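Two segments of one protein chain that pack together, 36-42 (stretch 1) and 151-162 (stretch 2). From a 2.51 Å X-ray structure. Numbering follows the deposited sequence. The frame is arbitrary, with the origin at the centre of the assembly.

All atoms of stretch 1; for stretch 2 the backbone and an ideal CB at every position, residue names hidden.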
# COMPACT_ATOMS: atom_id res chain seq x y z
N ILE A 36 -3.95 9.90 2.80
CA ILE A 36 -4.85 8.86 2.32
C ILE A 36 -6.20 9.51 2.04
O ILE A 36 -6.84 10.05 2.95
CB ILE A 36 -4.98 7.72 3.34
CG1 ILE A 36 -3.60 7.18 3.73
CG2 ILE A 36 -5.83 6.58 2.79
CD1 ILE A 36 -3.66 6.05 4.78
N VAL A 37 -6.62 9.48 0.79
CA VAL A 37 -7.84 10.15 0.35
C VAL A 37 -8.86 9.07 -0.02
O VAL A 37 -8.55 8.17 -0.81
CB VAL A 37 -7.59 11.08 -0.85
CG1 VAL A 37 -8.92 11.60 -1.41
CG2 VAL A 37 -6.65 12.21 -0.47
N LYS A 38 -10.06 9.18 0.56
CA LYS A 38 -11.20 8.35 0.21
C LYS A 38 -12.15 9.14 -0.68
O LYS A 38 -12.64 10.21 -0.28
CB LYS A 38 -11.92 7.86 1.46
CG LYS A 38 -13.21 7.11 1.14
CD LYS A 38 -13.60 6.13 2.24
CE LYS A 38 -14.47 6.77 3.29
NZ LYS A 38 -15.87 6.83 2.82
N ALA A 39 -12.42 8.63 -1.88
CA ALA A 39 -13.31 9.27 -2.84
C ALA A 39 -14.37 8.29 -3.32
O ALA A 39 -14.15 7.08 -3.33
CB ALA A 39 -12.53 9.82 -4.04
N ASP A 40 -15.51 8.82 -3.74
CA ASP A 40 -16.62 7.96 -4.14
C ASP A 40 -16.48 7.50 -5.59
O ASP A 40 -16.21 8.31 -6.48
CB ASP A 40 -17.94 8.70 -3.94
CG ASP A 40 -19.12 7.82 -4.21
OD1 ASP A 40 -19.51 7.07 -3.28
OD2 ASP A 40 -19.62 7.84 -5.36
N CYS A 41 -16.70 6.21 -5.84
CA CYS A 41 -16.47 5.68 -7.18
C CYS A 41 -17.49 6.15 -8.20
O CYS A 41 -17.22 6.08 -9.40
CB CYS A 41 -16.46 4.15 -7.18
SG CYS A 41 -14.94 3.41 -6.59
N GLU A 42 -18.66 6.60 -7.76
CA GLU A 42 -19.72 7.00 -8.68
C GLU A 42 -19.70 8.49 -8.98
O GLU A 42 -19.79 8.89 -10.15
CB GLU A 42 -21.08 6.60 -8.12
CG GLU A 42 -22.27 6.82 -9.06
CD GLU A 42 -21.91 6.67 -10.54
OE1 GLU A 42 -21.47 5.57 -10.94
OE2 GLU A 42 -22.10 7.65 -11.31
N UNK A 151 -8.40 5.39 -14.29
CA UNK A 151 -9.44 4.71 -15.05
C UNK A 151 -9.91 3.53 -14.22
O UNK A 151 -9.12 2.64 -13.91
CB UNK A 151 -8.94 4.26 -16.42
N UNK A 152 -11.17 3.54 -13.82
CA UNK A 152 -11.65 2.40 -13.03
C UNK A 152 -12.80 1.71 -13.75
O UNK A 152 -13.53 2.34 -14.53
CB UNK A 152 -12.09 2.85 -11.64
N UNK A 153 -12.98 0.40 -13.55
CA UNK A 153 -14.22 -0.24 -14.00
C UNK A 153 -15.38 0.27 -13.18
O UNK A 153 -15.22 0.65 -12.01
CB UNK A 153 -14.13 -1.76 -13.90
N UNK A 154 -16.56 0.32 -13.80
CA UNK A 154 -17.80 0.57 -13.07
C UNK A 154 -17.89 -0.35 -11.87
O UNK A 154 -17.66 -1.55 -11.97
CB UNK A 154 -19.02 0.38 -13.98
N UNK A 155 -18.22 0.23 -10.72
CA UNK A 155 -18.28 -0.51 -9.47
C UNK A 155 -19.71 -0.63 -8.95
O UNK A 155 -20.59 0.15 -9.33
CB UNK A 155 -17.40 0.16 -8.42
N UNK A 156 -19.97 -1.60 -8.08
CA UNK A 156 -21.26 -1.62 -7.38
C UNK A 156 -21.43 -0.36 -6.55
O UNK A 156 -20.46 0.32 -6.20
CB UNK A 156 -21.38 -2.86 -6.49
N UNK A 157 -22.68 -0.04 -6.26
CA UNK A 157 -22.97 1.11 -5.42
C UNK A 157 -22.15 1.07 -4.13
O UNK A 157 -21.88 -0.00 -3.58
CB UNK A 157 -24.46 1.17 -5.10
N UNK A 158 -21.74 2.23 -3.66
CA UNK A 158 -21.05 2.33 -2.39
C UNK A 158 -19.56 2.14 -2.45
O UNK A 158 -18.89 2.40 -1.44
CB UNK A 158 -21.63 1.30 -1.42
N UNK A 159 -19.01 1.71 -3.58
CA UNK A 159 -17.58 1.43 -3.66
C UNK A 159 -16.77 2.73 -3.67
O UNK A 159 -17.20 3.75 -4.20
CB UNK A 159 -17.27 0.60 -4.91
N UNK A 160 -15.58 2.67 -3.07
CA UNK A 160 -14.74 3.84 -2.89
C UNK A 160 -13.39 3.67 -3.57
O UNK A 160 -12.88 2.56 -3.73
CB UNK A 160 -14.54 4.13 -1.40
N UNK A 161 -12.81 4.80 -3.97
CA UNK A 161 -11.43 4.87 -4.43
C UNK A 161 -10.58 5.43 -3.30
O UNK A 161 -10.87 6.52 -2.78
CB UNK A 161 -11.30 5.73 -5.69
N UNK A 162 -9.57 4.67 -2.88
CA UNK A 162 -8.64 5.12 -1.85
C UNK A 162 -7.32 5.43 -2.55
O UNK A 162 -6.71 4.55 -3.17
CB UNK A 162 -8.46 4.07 -0.75

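Position 151 has nothing of stretch 1 within 5.5 Å of its ideal CB, so the contact sets no preference there; the residue is Leu151, which takes no part. At 152 CA-to-CB points toward stretch 1, but the CB is still too distant to touch it. A long apolar side chain could reach the sulfur of Cys41, and Ile152 does so, its CD1 lying 3.8 Å from Cys41 SG. Positions 153 and 154 are unconstrained by stretch 1 and carry Pro153 and Lys154.

At 155 CA-to-CB again points toward stretch 1, with the ideal CB 4.3 Å from Cys41 CB. A small residue or a flexible chain able to turn aside would suit. Gln155 packs CG 4.0 Å from Cys41 SG, then leads its amide away, where NE2 donates to Pro153 O at 3.0 Å.

Positions 156 to 159 form a type II turn remote from stretch 1 until its last residue. The phi of -61° at 156 is compatible with proline, among many others, and Pro156 is found; 157 is equally permissive and holds Ala157. At 158, phi/psi of 87/-10° would jam a CB against the preceding carbonyl oxygen, which calls for glycine: Gly158.

The ideal CB of 159 lies 4.0 Å from Cys41 SG, favouring a small apolar group. Ala159 provides it, CB to SG also being 4.0 Å. Its backbone O accepts from Cys41 N at 3.0 Å, and a water donates to both Ala159 O (2.6 Å) and Asp40 OD1 (3.0 Å).

Position 160 pairs with Asp40 in an antiparallel, non-hydrogen-bonded register. Its CB points sideways, 4.1 Å from Lys38 CG, and the carboxylate of Asp40 invites a long cationic chain, although a shorter polar residue could also fit. Lys160 extends through chi3 and chi4 near t to place NZ 2.6 Å from Asp40 OD1, a salt bridge.

At 161 the backbone binds Ala39 twice: Ala39 N donates to the O of 161 at 2.8 Å, and the N of 161 donates to Ala39 O at 2.7 Å. The CB shares a sheet face with that of Ala39 and lies 4.4 Å from Cys41 SG, so several apolar residues would suit; Leu161 is the one present.

Position 162 pairs with Lys38, its CB on the same face, 5.1 Å from Ile36 CG2. A branched apolar residue could meet both neighbours. Ile162 does: CG2 approaches Ile36 CG2 at 3.6 Å, while CD1 lies 3.6 Å from Lys38 CG.

Stretch 2 151-162: LIPKQPAGAKLI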
# COMPACT_ATOMS: atom_id res chain seq x y z
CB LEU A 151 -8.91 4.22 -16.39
CG LEU A 151 -9.88 3.56 -17.37
CD1 LEU A 151 -11.09 4.44 -17.73
CD2 LEU A 151 -9.13 3.12 -18.61
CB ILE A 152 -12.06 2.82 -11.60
CG1 ILE A 152 -13.35 3.63 -11.61
CG2 ILE A 152 -10.94 3.58 -10.89
CD1 ILE A 152 -13.96 3.81 -10.24
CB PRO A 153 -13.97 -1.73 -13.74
CG PRO A 153 -12.51 -1.85 -13.44
CD PRO A 153 -12.09 -0.54 -12.86
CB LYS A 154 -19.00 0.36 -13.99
CG LYS A 154 -20.36 0.61 -13.35
CD LYS A 154 -21.47 0.10 -14.28
CE LYS A 154 -21.12 -1.28 -14.87
NZ LYS A 154 -21.79 -1.65 -16.17
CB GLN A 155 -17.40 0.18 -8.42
CG GLN A 155 -15.97 0.29 -8.85
CD GLN A 155 -15.31 -1.05 -8.88
OE1 GLN A 155 -15.57 -1.91 -8.04
NE2 GLN A 155 -14.46 -1.27 -9.89
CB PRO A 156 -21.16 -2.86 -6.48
CG PRO A 156 -20.12 -3.72 -7.12
CD PRO A 156 -19.13 -2.75 -7.71
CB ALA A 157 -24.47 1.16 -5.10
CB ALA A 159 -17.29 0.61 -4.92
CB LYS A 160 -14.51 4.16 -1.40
CG LYS A 160 -15.79 4.37 -0.57
CD LYS A 160 -16.65 5.48 -1.15
CE LYS A 160 -17.87 5.77 -0.28
NZ LYS A 160 -18.62 6.93 -0.82
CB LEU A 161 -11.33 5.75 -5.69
CG LEU A 161 -9.96 5.97 -6.34
CD1 LEU A 161 -9.34 4.66 -6.81
CD2 LEU A 161 -10.10 6.93 -7.50
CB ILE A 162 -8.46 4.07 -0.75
CG1 ILE A 162 -9.81 3.52 -0.28
CG2 ILE A 162 -7.73 4.66 0.42
CD1 ILE A 162 -10.73 4.57 0.35
O HOH W 1 -19.59 4.51 -4.91
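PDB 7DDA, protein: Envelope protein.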